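Local coordinates for protein tyrosine--tRNA ligase (Pyrococcus horikoshii, PDB 2CYC) that probably attaches tyrosine to its cognate tRNA in two steps, first activating the amino acid with ATP and then transferring it to the acceptor end, at residues A[5-10]-A[19-24]. Sequence-based numbering, arbitrary orientation.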
loop_
_atom_site.group_PDB
_atom_site.type_symbol
_atom_site.label_atom_id
_atom_site.label_comp_id
_atom_site.label_asym_id
_atom_site.label_seq_id
_atom_site.Cartn_x
_atom_site.Cartn_y
_atom_site.Cartn_z
ATOM N N GLU A 5 37.537 14.640 -9.074
ATOM C CA GLU A 5 37.620 14.739 -7.630
ATOM C C GLU A 5 36.235 14.545 -7.000
ATOM O O GLU A 5 36.112 13.966 -5.913
ATOM C CB GLU A 5 38.198 16.100 -7.253
ATOM C CG GLU A 5 38.293 16.356 -5.772
ATOM C CD GLU A 5 39.088 17.620 -5.461
ATOM O OE1 GLU A 5 39.115 18.034 -4.279
ATOM O OE2 GLU A 5 39.690 18.192 -6.402
ATOM N N ARG A 6 35.191 15.018 -7.681
ATOM C CA ARG A 6 33.820 14.865 -7.166
ATOM C C ARG A 6 33.428 13.386 -7.168
ATOM O O ARG A 6 32.858 12.879 -6.202
ATOM C CB ARG A 6 32.823 15.655 -8.025
ATOM C CG ARG A 6 33.072 17.154 -7.994
ATOM C CD ARG A 6 31.821 17.909 -7.554
ATOM N NE ARG A 6 30.982 18.171 -8.698
ATOM C CZ ARG A 6 29.759 18.684 -8.662
ATOM N NH1 ARG A 6 29.166 19.012 -7.516
ATOM N NH2 ARG A 6 29.135 18.894 -9.802
ATOM N N ILE A 7 33.730 12.709 -8.271
ATOM C CA ILE A 7 33.438 11.291 -8.399
ATOM C C ILE A 7 34.170 10.505 -7.326
ATOM O O ILE A 7 33.584 9.638 -6.681
ATOM C CB ILE A 7 33.853 10.768 -9.790
ATOM C CG1 ILE A 7 32.873 11.315 -10.839
ATOM C CG2 ILE A 7 33.903 9.234 -9.787
ATOM C CD1 ILE A 7 33.221 10.961 -12.287
ATOM N N ASN A 8 35.449 10.814 -7.120
ATOM C CA ASN A 8 36.233 10.102 -6.111
ATOM C C ASN A 8 35.681 10.284 -4.698
ATOM O O ASN A 8 35.756 9.372 -3.882
ATOM C CB ASN A 8 37.699 10.547 -6.131
ATOM C CG ASN A 8 38.458 10.005 -7.323
ATOM O OD1 ASN A 8 38.056 9.013 -7.931
ATOM N ND2 ASN A 8 39.572 10.644 -7.652
ATOM N N LEU A 9 35.152 11.465 -4.400
ATOM C CA LEU A 9 34.577 11.714 -3.079
ATOM C C LEU A 9 33.378 10.772 -2.885
ATOM O O LEU A 9 33.167 10.228 -1.799
ATOM C CB LEU A 9 34.109 13.173 -2.962
ATOM C CG LEU A 9 34.837 14.264 -2.149
ATOM C CD1 LEU A 9 35.970 13.699 -1.325
ATOM C CD2 LEU A 9 35.339 15.342 -3.101
ATOM N N VAL A 10 32.587 10.580 -3.940
ATOM C CA VAL A 10 31.422 9.701 -3.836
ATOM C C VAL A 10 31.882 8.247 -3.717
ATOM O O VAL A 10 31.331 7.463 -2.941
ATOM C CB VAL A 10 30.504 9.845 -5.077
ATOM C CG1 VAL A 10 29.386 8.789 -5.046
ATOM C CG2 VAL A 10 29.908 11.236 -5.112
ATOM N N LEU A 19 25.599 2.589 -8.197
ATOM C CA LEU A 19 24.806 2.248 -9.377
ATOM C C LEU A 19 24.296 3.564 -9.979
ATOM O O LEU A 19 23.291 4.099 -9.507
ATOM C CB LEU A 19 23.600 1.376 -8.998
ATOM C CG LEU A 19 23.879 0.086 -8.221
ATOM C CD1 LEU A 19 22.573 -0.552 -7.769
ATOM C CD2 LEU A 19 24.681 -0.865 -9.099
ATOM N N THR A 20 24.991 4.122 -10.974
ATOM C CA THR A 20 26.226 3.582 -11.552
ATOM C C THR A 20 27.186 4.771 -11.679
ATOM O O THR A 20 26.756 5.935 -11.667
ATOM C CB THR A 20 26.017 3.032 -12.990
ATOM O OG1 THR A 20 25.674 4.118 -13.862
ATOM C CG2 THR A 20 24.907 1.976 -13.032
ATOM N N VAL A 21 28.475 4.490 -11.823
ATOM C CA VAL A 21 29.453 5.562 -11.958
ATOM C C VAL A 21 29.173 6.377 -13.215
ATOM O O VAL A 21 29.319 7.603 -13.225
ATOM C CB VAL A 21 30.888 5.003 -12.010
ATOM C CG1 VAL A 21 31.879 6.133 -12.274
ATOM C CG2 VAL A 21 31.216 4.331 -10.681
ATOM N N GLU A 22 28.750 5.695 -14.272
ATOM C CA GLU A 22 28.435 6.374 -15.516
ATOM C C GLU A 22 27.278 7.366 -15.337
ATOM O O GLU A 22 27.341 8.491 -15.829
ATOM C CB GLU A 22 28.071 5.355 -16.596
ATOM C CG GLU A 22 27.487 5.993 -17.847
ATOM C CD GLU A 22 27.072 4.971 -18.898
ATOM O OE1 GLU A 22 26.405 5.371 -19.872
ATOM O OE2 GLU A 22 27.412 3.774 -18.753
ATOM N N ASN A 23 26.222 6.958 -14.635
ATOM C CA ASN A 23 25.090 7.862 -14.447
ATOM C C ASN A 23 25.481 9.012 -13.516
ATOM O O ASN A 23 25.040 10.151 -13.694
ATOM C CB ASN A 23 23.873 7.118 -13.883
ATOM C CG ASN A 23 22.619 7.988 -13.875
ATOM O OD1 ASN A 23 21.808 7.930 -12.947
ATOM N ND2 ASN A 23 22.454 8.793 -14.919
ATOM N N LEU A 24 26.326 8.712 -12.533
ATOM C CA LEU A 24 26.793 9.723 -11.590
ATOM C C LEU A 24 27.540 10.816 -12.343
ATOM O O LEU A 24 27.309 12.010 -12.129
ATOM C CB LEU A 24 27.725 9.084 -10.550
ATOM C CG LEU A 24 28.460 10.033 -9.595
ATOM C CD1 LEU A 24 27.468 10.697 -8.632
ATOM C CD2 LEU A 24 29.517 9.246 -8.823
#
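I7 and V10, one turn apart on helix 3-11, form a small apolar helix-helix contact with the start of helix 21-30: I7 meets V21 and L24, and V10 meets L24. In sequence the two helices stand before and after strand 15-19, which joins the mixed sheet of the class I synthetase by pairing antiparallel with strand 214-223; the contact lies away from the tyrosine pocket. The second helix is N-capped by T20, right before V21: N23 N donates to T20 OG1 at 3.0 Å with a fairly straight N-H...O angle of 161°. I7 spans both partners: its CG2 comes within 4.5 Å of V21 CG1, and its CG1 lies 4.4 Å from L24 CD2. These are longer apolar approaches than that of V10 to L24, although I7 and L24 have the closest CA atoms across the segments, 7.5 Å apart. F28, one turn beyond L24, extends the surface that I7 touches. V10 is buried and makes the tighter approach, tip to tip with L24, while also resting on V221 of the sheet. In L24, CG anti to the backbone N (chi1 172°) and CD2 anti to CA carry that methyl to V10. On the L24 side a single methyl, CD2, does the touching, 3.8 Å from V10 CG1 and 3.9 Å from V10 CB.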